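Local coordinates for BH1408 protein (Bacillus halodurans, PDB 4E0A), which is probably an N-acetyltransferase of the GNAT family, expected to transfer an acetyl group from acetyl-CoA to an amine, at residues Gly67-Ile72 with Asp93-Glu98; Met1-Ala6 with Leu57-Glu62; Lys87-Ser92 with His120-Ile125; Glu23-Glu28 with Tyr130-Arg135. The protein carries 1 engineered substitution. One frame throughout, in Å; residues are numbered along the deposited sequence.

Interaction 1 (Gly67-Ile72 with Asp93-Glu98). With PO4 (phosphate ion), chain E.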
loop_
_atom_site.group_PDB
_atom_site.type_symbol
_atom_site.label_atom_id
_atom_site.label_comp_id
_atom_site.label_asym_id
_atom_site.label_seq_id
_atom_site.Cartn_x
_atom_site.Cartn_y
_atom_site.Cartn_z
ATOM N N GLY A 67 -10.333 20.451 17.120
ATOM C CA GLY A 67 -11.204 20.236 15.978
ATOM C C GLY A 67 -10.664 19.300 14.906
ATOM O O GLY A 67 -11.428 18.796 14.092
ATOM N N ALA A 68 -9.350 19.075 14.897
ATOM C CA ALA A 68 -8.717 18.240 13.884
ATOM C C ALA A 68 -7.300 17.903 14.312
ATOM O O ALA A 68 -6.697 18.626 15.098
ATOM C CB ALA A 68 -8.671 18.978 12.551
ATOM N N TYR A 69 -6.755 16.822 13.776
ATOM C CA TYR A 69 -5.339 16.554 14.000
ATOM C C TYR A 69 -4.780 15.740 12.862
ATOM O O TYR A 69 -5.518 15.149 12.060
ATOM C CB TYR A 69 -5.106 15.799 15.312
ATOM C CG TYR A 69 -5.311 14.305 15.183
ATOM C CD1 TYR A 69 -6.589 13.762 15.232
ATOM C CD2 TYR A 69 -4.227 13.437 15.000
ATOM C CE1 TYR A 69 -6.806 12.386 15.100
ATOM C CE2 TYR A 69 -4.441 12.035 14.874
ATOM C CZ TYR A 69 -5.738 11.536 14.921
ATOM O OH TYR A 69 -5.986 10.175 14.795
ATOM N N SER A 70 -3.460 15.687 12.809
ATOM C CA SER A 70 -2.801 14.865 11.811
ATOM C C SER A 70 -1.511 14.309 12.388
ATOM O O SER A 70 -0.869 14.949 13.236
ATOM C CB SER A 70 -2.508 15.679 10.544
ATOM O OG SER A 70 -1.947 14.842 9.541
ATOM N N VAL A 71 -1.155 13.097 11.959
ATOM C CA VAL A 71 0.132 12.523 12.298
ATOM C C VAL A 71 0.891 12.277 11.004
ATOM O O VAL A 71 0.353 11.670 10.084
ATOM C CB VAL A 71 -0.021 11.173 13.015
ATOM C CG1 VAL A 71 1.363 10.590 13.327
ATOM C CG2 VAL A 71 -0.846 11.337 14.288
ATOM N N ILE A 72 2.130 12.754 10.929
ATOM C CA ILE A 72 2.915 12.618 9.708
ATOM C C ILE A 72 4.289 12.080 10.075
ATOM O O ILE A 72 4.716 12.189 11.224
ATOM C CB ILE A 72 3.047 13.961 8.938
ATOM C CG1 ILE A 72 3.933 14.942 9.705
ATOM C CG2 ILE A 72 1.669 14.583 8.659
ATOM C CD1 ILE A 72 3.931 16.334 9.115
ATOM N N ASP A 93 -2.311 9.653 9.724
ATOM C CA ASP A 93 -3.632 10.025 10.220
ATOM C C ASP A 93 -3.952 11.466 9.844
ATOM O O ASP A 93 -3.080 12.335 9.882
ATOM C CB ASP A 93 -3.689 9.889 11.746
ATOM C CG ASP A 93 -3.324 8.488 12.218
ATOM O OD1 ASP A 93 -2.124 8.237 12.503
ATOM O OD2 ASP A 93 -4.235 7.634 12.268
ATOM N N LEU A 94 -5.202 11.721 9.496
ATOM C CA LEU A 94 -5.692 13.095 9.386
ATOM C C LEU A 94 -7.194 13.083 9.600
ATOM O O LEU A 94 -7.964 12.702 8.702
ATOM C CB LEU A 94 -5.316 13.732 8.037
ATOM C CG LEU A 94 -5.465 15.256 7.876
ATOM C CD1 LEU A 94 -4.643 15.768 6.707
ATOM C CD2 LEU A 94 -6.935 15.698 7.712
ATOM N N CYS A 95 -7.613 13.522 10.787
ATOM C CA CYS A 95 -9.014 13.462 11.174
ATOM C C CYS A 95 -9.561 14.847 11.484
ATOM O O CYS A 95 -8.933 15.619 12.203
ATOM C CB CYS A 95 -9.189 12.575 12.410
ATOM S SG CYS A 95 -8.409 10.942 12.315
ATOM N N VAL A 96 -10.731 15.152 10.937
ATOM C CA VAL A 96 -11.464 16.351 11.306
ATOM C C VAL A 96 -12.724 15.871 12.014
ATOM O O VAL A 96 -13.399 14.964 11.532
ATOM C CB VAL A 96 -11.839 17.200 10.073
ATOM C CG1 VAL A 96 -12.685 18.397 10.472
ATOM C CG2 VAL A 96 -10.579 17.654 9.318
ATOM N N ASP A 97 -13.000 16.452 13.180
ATOM C CA ASP A 97 -14.167 16.114 13.992
ATOM C C ASP A 97 -15.419 16.192 13.128
ATOM O O ASP A 97 -15.664 17.225 12.486
ATOM C CB ASP A 97 -14.260 17.126 15.149
ATOM C CG ASP A 97 -15.325 16.767 16.190
ATOM O OD1 ASP A 97 -16.233 15.961 15.912
ATOM O OD2 ASP A 97 -15.260 17.330 17.307
ATOM N N GLU A 98 -16.199 15.105 13.112
ATOM C CA GLU A 98 -17.423 14.999 12.291
ATOM C C GLU A 98 -18.291 16.264 12.288
ATOM O O GLU A 98 -18.822 16.659 11.257
ATOM C CB GLU A 98 -18.294 13.832 12.764
ATOM C CG GLU A 98 -17.735 12.462 12.494
ATOM C CD GLU A 98 -18.425 11.383 13.326
ATOM O OE1 GLU A 98 -18.323 10.191 12.967
ATOM O OE2 GLU A 98 -19.067 11.730 14.346
HETATM P P PO4 E . -4.987 9.124 6.150
HETATM O O1 PO4 E . -5.297 9.041 7.624
HETATM O O2 PO4 E . -6.245 9.406 5.357
HETATM O O3 PO4 E . -3.997 10.233 5.910
HETATM O O4 PO4 E . -4.375 7.817 5.705
#
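A68, Y69, S70 and V71 face V96, C95, L94 and D93 in an antiparallel ladder, the two arms of the beta hairpin 65-77/86-96 in the middle of the GNAT sheet. Backbone bonds run both ways between Y69 and C95: Y69 N lies 2.9 Å from C95 O, and C95 N returns to Y69 O. D97 N extends the ladder to G67 O. At the other end V71 O probably accepts from S92 N and takes a weak bond from D93 N, a pattern that fits a classic beta bulge.

One carbonyl, D93 O, is held twice, by a side-chain hydroxyl and a backbone N-H. S70 OG, anti to its backbone N (chi1 -176°), reaches it at 2.8 Å in the carbonyl plane, while V71 N comes in at 2.9 Å, tilted 35° from that plane. The backbone amide L94 N makes a weak bond of 3.3 Å to O1 of a phosphate, probably from the crystallisation liquor; in GNAT relatives, amides of this strand line the acetyl-CoA site.

The apolar contacts divide between two faces. A68 CB meets V96 CG2 at 4.0 Å on the face where helix 105-119 covers A68 and S70. Helix 11-28 packs on the other face, touching Y69, D93 and C95. There C95 SG approaches the Y69 ring obliquely, 4.4 Å from its centroid and 3.5 Å from Y69 CE1.

Interaction 2 (Met1-Ala6 with Leu57-Glu62)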
loop_
_atom_site.group_PDB
_atom_site.type_symbol
_atom_site.label_atom_id
_atom_site.label_comp_id
_atom_site.label_asym_id
_atom_site.label_seq_id
_atom_site.Cartn_x
_atom_site.Cartn_y
_atom_site.Cartn_z
HETATM N N MSE A 1 -8.446 31.050 16.226
HETATM C CA MSE A 1 -8.098 29.682 15.837
HETATM C C MSE A 1 -6.597 29.568 15.659
HETATM O O MSE A 1 -5.939 30.552 15.315
HETATM C CB MSE A 1 -8.786 29.303 14.524
HETATM C CG MSE A 1 -8.757 30.405 13.475
HETATM SE SE MSE A 1 -8.890 29.713 11.640
HETATM C CE MSE A 1 -7.021 29.157 11.456
ATOM N N ILE A 2 -6.047 28.380 15.914
ATOM C CA ILE A 2 -4.621 28.148 15.712
ATOM C C ILE A 2 -4.342 26.712 15.276
ATOM O O ILE A 2 -5.109 25.795 15.582
ATOM C CB ILE A 2 -3.781 28.406 17.000
ATOM C CG1 ILE A 2 -4.149 27.414 18.097
ATOM C CG2 ILE A 2 -3.914 29.844 17.521
ATOM C CD1 ILE A 2 -3.251 27.508 19.290
ATOM N N ILE A 3 -3.241 26.542 14.551
ATOM C CA ILE A 3 -2.608 25.248 14.348
ATOM C C ILE A 3 -1.286 25.236 15.128
ATOM O O ILE A 3 -0.508 26.185 15.072
ATOM C CB ILE A 3 -2.363 24.965 12.840
ATOM C CG1 ILE A 3 -3.708 24.861 12.116
ATOM C CG2 ILE A 3 -1.539 23.681 12.637
ATOM C CD1 ILE A 3 -3.591 24.626 10.620
ATOM N N ARG A 4 -1.054 24.168 15.881
ATOM C CA ARG A 4 0.176 24.026 16.656
ATOM C C ARG A 4 0.528 22.553 16.721
ATOM O O ARG A 4 -0.294 21.707 16.400
ATOM C CB ARG A 4 0.002 24.574 18.078
ATOM C CG ARG A 4 -1.167 23.971 18.849
ATOM C CD ARG A 4 -0.995 24.194 20.353
ATOM N NE ARG A 4 -2.133 23.697 21.128
ATOM C CZ ARG A 4 -2.279 22.438 21.529
ATOM N NH1 ARG A 4 -1.365 21.531 21.218
ATOM N NH2 ARG A 4 -3.352 22.078 22.233
ATOM N N GLU A 5 1.746 22.242 17.137
ATOM C CA GLU A 5 2.082 20.860 17.408
ATOM C C GLU A 5 1.344 20.396 18.644
ATOM O O GLU A 5 1.044 21.182 19.535
ATOM C CB GLU A 5 3.597 20.665 17.554
ATOM C CG GLU A 5 4.351 20.889 16.250
ATOM C CD GLU A 5 5.710 20.199 16.222
ATOM O OE1 GLU A 5 6.187 19.752 17.286
ATOM O OE2 GLU A 5 6.298 20.103 15.127
ATOM N N ALA A 6 1.027 19.107 18.672
ATOM C CA ALA A 6 0.338 18.515 19.802
ATOM C C ALA A 6 1.239 18.464 21.031
ATOM O O ALA A 6 2.474 18.548 20.939
ATOM C CB ALA A 6 -0.133 17.104 19.445
ATOM N N LEU A 57 0.130 17.389 14.536
ATOM C CA LEU A 57 -0.419 18.750 14.417
ATOM C C LEU A 57 -1.862 18.754 14.885
ATOM O O LEU A 57 -2.584 17.803 14.621
ATOM C CB LEU A 57 -0.393 19.182 12.956
ATOM C CG LEU A 57 0.994 19.337 12.344
ATOM C CD1 LEU A 57 0.906 19.389 10.813
ATOM C CD2 LEU A 57 1.644 20.599 12.894
ATOM N N VAL A 58 -2.288 19.805 15.585
ATOM C CA VAL A 58 -3.691 19.926 15.982
ATOM C C VAL A 58 -4.239 21.292 15.616
ATOM O O VAL A 58 -3.513 22.285 15.611
ATOM C CB VAL A 58 -3.928 19.714 17.512
ATOM C CG1 VAL A 58 -3.580 18.286 17.941
ATOM C CG2 VAL A 58 -3.150 20.746 18.338
ATOM N N PHE A 59 -5.522 21.318 15.283
ATOM C CA PHE A 59 -6.246 22.547 15.049
ATOM C C PHE A 59 -7.098 22.807 16.288
ATOM O O PHE A 59 -7.871 21.940 16.704
ATOM C CB PHE A 59 -7.162 22.413 13.827
ATOM C CG PHE A 59 -7.996 23.639 13.575
ATOM C CD1 PHE A 59 -9.278 23.738 14.088
ATOM C CD2 PHE A 59 -7.486 24.703 12.841
ATOM C CE1 PHE A 59 -10.038 24.873 13.871
ATOM C CE2 PHE A 59 -8.244 25.830 12.617
ATOM C CZ PHE A 59 -9.524 25.910 13.131
ATOM N N VAL A 60 -6.953 23.988 16.887
ATOM C CA VAL A 60 -7.721 24.333 18.085
ATOM C C VAL A 60 -8.586 25.544 17.798
ATOM O O VAL A 60 -8.078 26.587 17.384
ATOM C CB VAL A 60 -6.816 24.676 19.297
ATOM C CG1 VAL A 60 -7.670 24.995 20.498
ATOM C CG2 VAL A 60 -5.847 23.548 19.598
ATOM N N ASP A 61 -9.890 25.409 18.015
ATOM C CA ASP A 61 -10.830 26.480 17.691
ATOM C C ASP A 61 -11.683 26.859 18.891
ATOM O O ASP A 61 -12.310 27.921 18.908
ATOM C CB ASP A 61 -11.746 26.050 16.541
ATOM C CG ASP A 61 -12.185 27.220 15.673
ATOM O OD1 ASP A 61 -11.609 28.326 15.807
ATOM O OD2 ASP A 61 -13.098 27.032 14.845
ATOM N N GLU A 62 -11.720 25.975 19.881
ATOM C CA GLU A 62 -12.535 26.196 21.066
ATOM C C GLU A 62 -11.835 25.712 22.318
ATOM O O GLU A 62 -11.044 24.769 22.264
ATOM C CB GLU A 62 -13.895 25.513 20.928
ATOM C CG GLU A 62 -15.052 26.492 20.960
ATOM C CD GLU A 62 -14.655 27.830 21.567
ATOM O OE1 GLU A 62 -14.345 28.773 20.801
ATOM O OE2 GLU A 62 -14.650 27.940 22.809
#
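R4 and V58 meet because R4 CG lies between its own backbone N and carbonyl carbon (chi1 55°), from where the extended chain carries the guanidinium across V58; F59 CG is anti to its backbone N (chi1 177°), and the edge of its ring meets M1 and I3. V58 CG2 sits over one face of the R4 guanidinium, 3.5 Å from NH1 and off toward the rim, and V60 CG2 approaches NH2 obliquely. In the plane of the group, R4 NH1 donates to E5 O at 3.0 Å, and it salt-bridges D10. On the other face of the sheet, M1, a selenomethionine, bends at chi3 so that its CE lies 3.7 Å from F59 CE2. Its SE is at the ring edge, 5.2 Å from the centroid, a Met-aromatic contact. D61, salt-bridged to R100, flanks M1 CB. I3 CG1 reaches the same edge at F59 CD2, 3.9 Å away, and helix 105-119 packs against M1, I3 and F59. Four backbone bonds underlie this antiparallel pairing of edge strand 2-5 with strand 54-62: I2 with V60 and R4 with V58, each in both directions, V58 N to R4 O being 2.9 Å and nearly straight at 173°. The chemistry is divided: aliphatic carbon supports a flat cation on one face while NH1 keeps its polar partners, E5 O and D10, and the other face relies mainly on apolar packing round F59.

Interaction 3 (Lys87-Ser92 with His120-Ile125)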
loop_
_atom_site.group_PDB
_atom_site.type_symbol
_atom_site.label_atom_id
_atom_site.label_comp_id
_atom_site.label_asym_id
_atom_site.label_seq_id
_atom_site.Cartn_x
_atom_site.Cartn_y
_atom_site.Cartn_z
ATOM N N LYS A 87 12.515 10.405 -0.588
ATOM C CA LYS A 87 12.200 11.090 0.664
ATOM C C LYS A 87 10.768 11.612 0.579
ATOM O O LYS A 87 10.418 12.362 -0.335
ATOM C CB LYS A 87 13.194 12.238 0.894
ATOM C CG LYS A 87 13.102 12.887 2.274
ATOM C CD LYS A 87 14.158 13.985 2.452
ATOM C CE LYS A 87 14.165 14.487 3.897
ATOM N NZ LYS A 87 15.161 15.576 4.103
ATOM N N THR A 88 9.921 11.195 1.513
ATOM C CA THR A 88 8.538 11.652 1.494
ATOM C C THR A 88 8.044 12.049 2.872
ATOM O O THR A 88 8.669 11.736 3.897
ATOM C CB THR A 88 7.564 10.551 0.975
ATOM O OG1 THR A 88 7.738 9.349 1.735
ATOM C CG2 THR A 88 7.788 10.261 -0.514
ATOM N N VAL A 89 6.908 12.730 2.887
ATOM C CA VAL A 89 6.125 12.853 4.110
ATOM C C VAL A 89 4.972 11.877 3.990
ATOM O O VAL A 89 4.231 11.912 3.006
ATOM C CB VAL A 89 5.556 14.268 4.287
ATOM C CG1 VAL A 89 4.551 14.287 5.435
ATOM C CG2 VAL A 89 6.669 15.260 4.536
ATOM N N TYR A 90 4.813 11.003 4.977
ATOM C CA TYR A 90 3.703 10.061 4.954
ATOM C C TYR A 90 2.680 10.446 6.006
ATOM O O TYR A 90 3.000 10.542 7.199
ATOM C CB TYR A 90 4.177 8.640 5.205
ATOM C CG TYR A 90 3.061 7.621 5.115
ATOM C CD1 TYR A 90 2.559 7.226 3.881
ATOM C CD2 TYR A 90 2.494 7.060 6.265
ATOM C CE1 TYR A 90 1.533 6.284 3.788
ATOM C CE2 TYR A 90 1.459 6.131 6.175
ATOM C CZ TYR A 90 0.994 5.744 4.931
ATOM O OH TYR A 90 -0.025 4.813 4.828
ATOM N N ILE A 91 1.456 10.697 5.561
ATOM C CA ILE A 91 0.385 11.052 6.478
ATOM C C ILE A 91 -0.285 9.763 6.948
ATOM O O ILE A 91 -1.007 9.130 6.184
ATOM C CB ILE A 91 -0.665 11.942 5.792
ATOM C CG1 ILE A 91 -0.021 13.232 5.251
ATOM C CG2 ILE A 91 -1.788 12.255 6.763
ATOM C CD1 ILE A 91 -0.978 14.075 4.432
ATOM N N SER A 92 -0.046 9.383 8.199
ATOM C CA SER A 92 -0.636 8.168 8.762
ATOM C C SER A 92 -2.036 8.414 9.330
ATOM O O SER A 92 -2.860 7.504 9.383
ATOM C CB SER A 92 0.288 7.568 9.828
ATOM O OG SER A 92 0.436 8.454 10.921
ATOM N N HIS A 120 11.447 20.295 4.518
ATOM C CA HIS A 120 12.350 19.148 4.553
ATOM C C HIS A 120 12.740 18.647 3.162
ATOM O O HIS A 120 13.334 17.572 3.019
ATOM C CB HIS A 120 11.761 18.033 5.421
ATOM C CG HIS A 120 11.706 18.392 6.871
ATOM N ND1 HIS A 120 10.756 19.246 7.387
ATOM C CD2 HIS A 120 12.517 18.061 7.902
ATOM C CE1 HIS A 120 10.967 19.403 8.682
ATOM N NE2 HIS A 120 12.030 18.696 9.019
ATOM N N GLN A 121 12.406 19.445 2.151
ATOM C CA GLN A 121 12.734 19.153 0.757
ATOM C C GLN A 121 12.385 17.734 0.311
ATOM O O GLN A 121 13.176 17.061 -0.361
ATOM C CB GLN A 121 14.210 19.458 0.486
ATOM C CG GLN A 121 14.533 20.931 0.597
ATOM C CD GLN A 121 15.901 21.258 0.056
ATOM O OE1 GLN A 121 16.918 20.853 0.622
ATOM N NE2 GLN A 121 15.940 21.985 -1.057
ATOM N N VAL A 122 11.191 17.286 0.681
ATOM C CA VAL A 122 10.752 15.950 0.309
ATOM C C VAL A 122 10.302 15.906 -1.139
ATOM O O VAL A 122 9.952 16.930 -1.733
ATOM C CB VAL A 122 9.610 15.470 1.205
ATOM C CG1 VAL A 122 9.990 15.703 2.665
ATOM C CG2 VAL A 122 8.324 16.219 0.854
ATOM N N ASP A 123 10.312 14.703 -1.696
ATOM C CA ASP A 123 9.878 14.477 -3.061
ATOM C C ASP A 123 8.371 14.555 -3.173
ATOM O O ASP A 123 7.837 14.952 -4.207
ATOM C CB ASP A 123 10.338 13.095 -3.534
ATOM C CG ASP A 123 11.848 12.950 -3.540
ATOM O OD1 ASP A 123 12.508 13.678 -4.305
ATOM O OD2 ASP A 123 12.374 12.089 -2.805
ATOM N N ALA A 124 7.667 14.167 -2.115
ATOM C CA ALA A 124 6.224 14.047 -2.246
ATOM C C ALA A 124 5.555 13.857 -0.894
ATOM O O ALA A 124 6.204 13.465 0.082
ATOM C CB ALA A 124 5.885 12.859 -3.170
ATOM N N ILE A 125 4.259 14.139 -0.844
ATOM C CA ILE A 125 3.440 13.745 0.297
ATOM C C ILE A 125 2.687 12.503 -0.141
ATOM O O ILE A 125 2.189 12.455 -1.266
ATOM C CB ILE A 125 2.434 14.830 0.664
ATOM C CG1 ILE A 125 3.183 16.099 1.092
ATOM C CG2 ILE A 125 1.505 14.350 1.778
ATOM C CD1 ILE A 125 2.282 17.281 1.295
#
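K87 is gripped by the H120-I125 turn at three points, and at one of them a carboxylate stands where a strand would offer a carbonyl: K87 N donates to D123 OD2 at 2.8 Å, almost straight at 170°. K87 O accepts from D123 N at 2.7 Å. The third point is the side-chain tip: the chain, extended beyond CG, carries NZ to H120 O, 2.9 Å away and in the carbonyl plane. Parallel pairing is established only at V89, whose N bonds to A124 O at 3.0 Å; A124 N is buried without a partner. This completes the beta-alpha-beta crossover of strand 86-96, helix 105-119 and strand 124-130, the helix ending in a Schellman motif with Q121 at C-prime. V89 CG2 meets V122 CG1 at 3.8 Å, and I91 CD1 reaches I125 CG2 at 3.6 Å, both against helix 105-119. A124 and I125 also pair with a strand of the second subunit, continuing the sheet. An alanine at K87 would probably leave H120 O without its ammonium mate. A cation at a helix C terminus is likely to be favoured by the helix dipole, probably adding an electrostatic tie between the strand and the end of the helix.

Interaction 4 (Glu23-Glu28 with Tyr130-Arg135)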
loop_
_atom_site.group_PDB
_atom_site.type_symbol
_atom_site.label_atom_id
_atom_site.label_comp_id
_atom_site.label_asym_id
_atom_site.label_seq_id
_atom_site.Cartn_x
_atom_site.Cartn_y
_atom_site.Cartn_z
ATOM N N GLU A 23 -14.173 3.855 13.847
ATOM C CA GLU A 23 -15.494 3.245 13.798
ATOM C C GLU A 23 -16.109 3.242 12.384
ATOM O O GLU A 23 -16.804 2.296 12.015
ATOM C CB GLU A 23 -16.436 3.882 14.823
ATOM C CG GLU A 23 -16.304 3.268 16.211
ATOM C CD GLU A 23 -16.756 1.800 16.239
ATOM O OE1 GLU A 23 -17.925 1.523 15.880
ATOM O OE2 GLU A 23 -15.940 0.924 16.611
ATOM N N ALA A 24 -15.852 4.287 11.601
ATOM C CA ALA A 24 -16.329 4.319 10.217
ATOM C C ALA A 24 -15.740 3.146 9.456
ATOM O O ALA A 24 -16.426 2.479 8.685
ATOM C CB ALA A 24 -15.947 5.629 9.543
ATOM N N HIS A 25 -14.466 2.879 9.707
ATOM C CA HIS A 25 -13.754 1.816 9.017
ATOM C C HIS A 25 -14.242 0.448 9.506
ATOM O O HIS A 25 -14.390 -0.484 8.713
ATOM C CB HIS A 25 -12.229 1.994 9.178
ATOM C CG HIS A 25 -11.652 3.067 8.295
ATOM N ND1 HIS A 25 -11.824 4.413 8.543
ATOM C CD2 HIS A 25 -10.922 2.988 7.153
ATOM C CE1 HIS A 25 -11.217 5.117 7.599
ATOM N NE2 HIS A 25 -10.674 4.276 6.735
ATOM N N VAL A 26 -14.514 0.333 10.801
ATOM C CA VAL A 26 -15.086 -0.905 11.339
ATOM C C VAL A 26 -16.446 -1.189 10.693
ATOM O O VAL A 26 -16.751 -2.321 10.328
ATOM C CB VAL A 26 -15.223 -0.856 12.872
ATOM C CG1 VAL A 26 -16.091 -2.012 13.387
ATOM C CG2 VAL A 26 -13.841 -0.881 13.511
ATOM N N LYS A 27 -17.240 -0.139 10.525
ATOM C CA LYS A 27 -18.563 -0.252 9.932
ATOM C C LYS A 27 -18.495 -0.804 8.509
ATOM O O LYS A 27 -19.258 -1.706 8.143
ATOM C CB LYS A 27 -19.229 1.125 9.939
ATOM C CG LYS A 27 -20.721 1.137 9.642
ATOM C CD LYS A 27 -21.327 2.470 10.083
ATOM C CE LYS A 27 -22.780 2.601 9.658
ATOM N NZ LYS A 27 -22.934 2.487 8.181
ATOM N N GLU A 28 -17.578 -0.268 7.705
ATOM C CA GLU A 28 -17.529 -0.596 6.275
ATOM C C GLU A 28 -16.633 -1.788 5.929
ATOM O O GLU A 28 -16.861 -2.477 4.931
ATOM C CB GLU A 28 -17.053 0.616 5.467
ATOM C CG GLU A 28 -17.910 1.853 5.632
ATOM C CD GLU A 28 -19.324 1.652 5.142
ATOM O OE1 GLU A 28 -19.520 0.903 4.161
ATOM O OE2 GLU A 28 -20.246 2.237 5.746
ATOM N N TYR A 130 -8.715 3.979 2.159
ATOM C CA TYR A 130 -9.533 2.824 1.791
ATOM C C TYR A 130 -10.567 3.145 0.723
ATOM O O TYR A 130 -11.126 4.243 0.697
ATOM C CB TYR A 130 -10.161 2.175 3.031
ATOM C CG TYR A 130 -9.158 1.289 3.709
ATOM C CD1 TYR A 130 -8.191 1.827 4.541
ATOM C CD2 TYR A 130 -9.120 -0.079 3.445
ATOM C CE1 TYR A 130 -7.244 1.036 5.130
ATOM C CE2 TYR A 130 -8.175 -0.887 4.037
ATOM C CZ TYR A 130 -7.234 -0.318 4.881
ATOM O OH TYR A 130 -6.273 -1.098 5.488
ATOM N N ASP A 131 -10.807 2.172 -0.156
ATOM C CA ASP A 131 -11.617 2.368 -1.363
ATOM C C ASP A 131 -13.037 2.856 -1.066
ATOM O O ASP A 131 -13.602 3.633 -1.830
ATOM C CB ASP A 131 -11.645 1.059 -2.180
ATOM C CG ASP A 131 -12.548 1.129 -3.408
ATOM O OD1 ASP A 131 -12.246 1.910 -4.334
ATOM O OD2 ASP A 131 -13.553 0.375 -3.463
ATOM N N PHE A 132 -13.612 2.417 0.052
ATOM C CA PHE A 132 -14.981 2.819 0.394
ATOM C C PHE A 132 -15.097 4.302 0.776
ATOM O O PHE A 132 -16.201 4.858 0.803
ATOM C CB PHE A 132 -15.501 1.982 1.565
ATOM C CG PHE A 132 -14.886 2.354 2.905
ATOM C CD1 PHE A 132 -13.765 1.695 3.376
ATOM C CD2 PHE A 132 -15.431 3.368 3.677
ATOM C CE1 PHE A 132 -13.208 2.034 4.595
ATOM C CE2 PHE A 132 -14.878 3.713 4.890
ATOM C CZ PHE A 132 -13.774 3.049 5.353
ATOM N N ASN A 133 -13.962 4.915 1.102
ATOM C CA ASN A 133 -13.932 6.209 1.785
ATOM C C ASN A 133 -14.043 7.362 0.785
ATOM O O ASN A 133 -13.064 8.066 0.504
ATOM C CB ASN A 133 -12.651 6.309 2.624
ATOM C CG ASN A 133 -12.682 7.432 3.639
ATOM O OD1 ASN A 133 -13.572 8.282 3.627
ATOM N ND2 ASN A 133 -11.682 7.449 4.523
ATOM N N ASP A 134 -15.248 7.552 0.258
ATOM C CA ASP A 134 -15.480 8.540 -0.786
ATOM C C ASP A 134 -15.235 9.951 -0.276
ATOM O O ASP A 134 -14.690 10.794 -0.988
ATOM C CB ASP A 134 -16.905 8.427 -1.315
ATOM C CG ASP A 134 -17.033 7.398 -2.425
ATOM O OD1 ASP A 134 -16.019 7.097 -3.084
ATOM O OD2 ASP A 134 -18.152 6.902 -2.650
ATOM N N ARG A 135 -15.618 10.201 0.971
ATOM C CA ARG A 135 -15.442 11.524 1.542
ATOM C C ARG A 135 -13.963 11.928 1.569
ATOM O O ARG A 135 -13.604 13.035 1.148
ATOM C CB ARG A 135 -16.083 11.606 2.933
ATOM C CG ARG A 135 -16.070 13.002 3.518
ATOM C CD ARG A 135 -16.364 12.976 5.009
ATOM N NE ARG A 135 -15.404 12.138 5.726
ATOM C CZ ARG A 135 -14.164 12.509 6.035
ATOM N NH1 ARG A 135 -13.721 13.713 5.684
ATOM N NH2 ARG A 135 -13.361 11.675 6.690
HETATM O O HOH W 1 -9.580 5.380 4.549
#
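F132 reaches from its turn to the helix residues H25 and E28. From CB, chi1 (74°) sets CG between the backbone N and the carbonyl carbon; there CG lies 3.8 Å from E28 CB, which stands over the ring centre in a CH-pi contact. CD2 meets E28 CG at 3.5 Å, CE2 lies by the same carbon, and CD1 lies by E28 CB. On the other flank CE1 is 3.6 Å from H25 CD2, and at the tip CZ is 3.4 Å from H25 CD2, above one face of the imidazole and toward its rim. The rings form a T-shaped (edge-to-face) pair, F132 giving the edge, with planes at 75°. N133 CB lies over the rim of the F132 face opposite E28. F132 belongs to a type I beta turn, Y130 to N133, that leads from strand 124-130 into helix 134-142, whose N-cap is N133, its OD1 bonded to A136 N. An alanine at F132 would probably open a gap against E28 and leave the face of H25 without its edge partner. The imidazole is held at both nitrogens: ND1 to V21 O in its own helix, NE2 to a water at 2.7 Å. That water also accepts from Y130 N and N133 ND2, each at 2.9 Å. Y130 stands beside the H25 ring with CD1 4.0 Å from H25 CD2, and F33 makes edge-to-face contacts with both rings.

In the fold
From the N terminus, interaction 2 closes first, bringing strand 54-62 back onto edge strand 2-5 after helices 11-28 and 42-50. Interaction 1 follows in series, closing the hairpin 65-77/86-96, and touches interaction 2 through backbone bonds such as G67 N to F59 O. Interaction 3 shares strand 86-96 and crosses interaction 1 along the chain; through helix 105-119 it adds strand 124-130, so the three contacts together span the sheet. Interaction 4 makes the long closure, joining helix 11-28 to the turn after strand 124-130. Its loop encloses interactions 1 and 3 and crosses that of interaction 2. Interactions 3 and 4 both touch the second subunit.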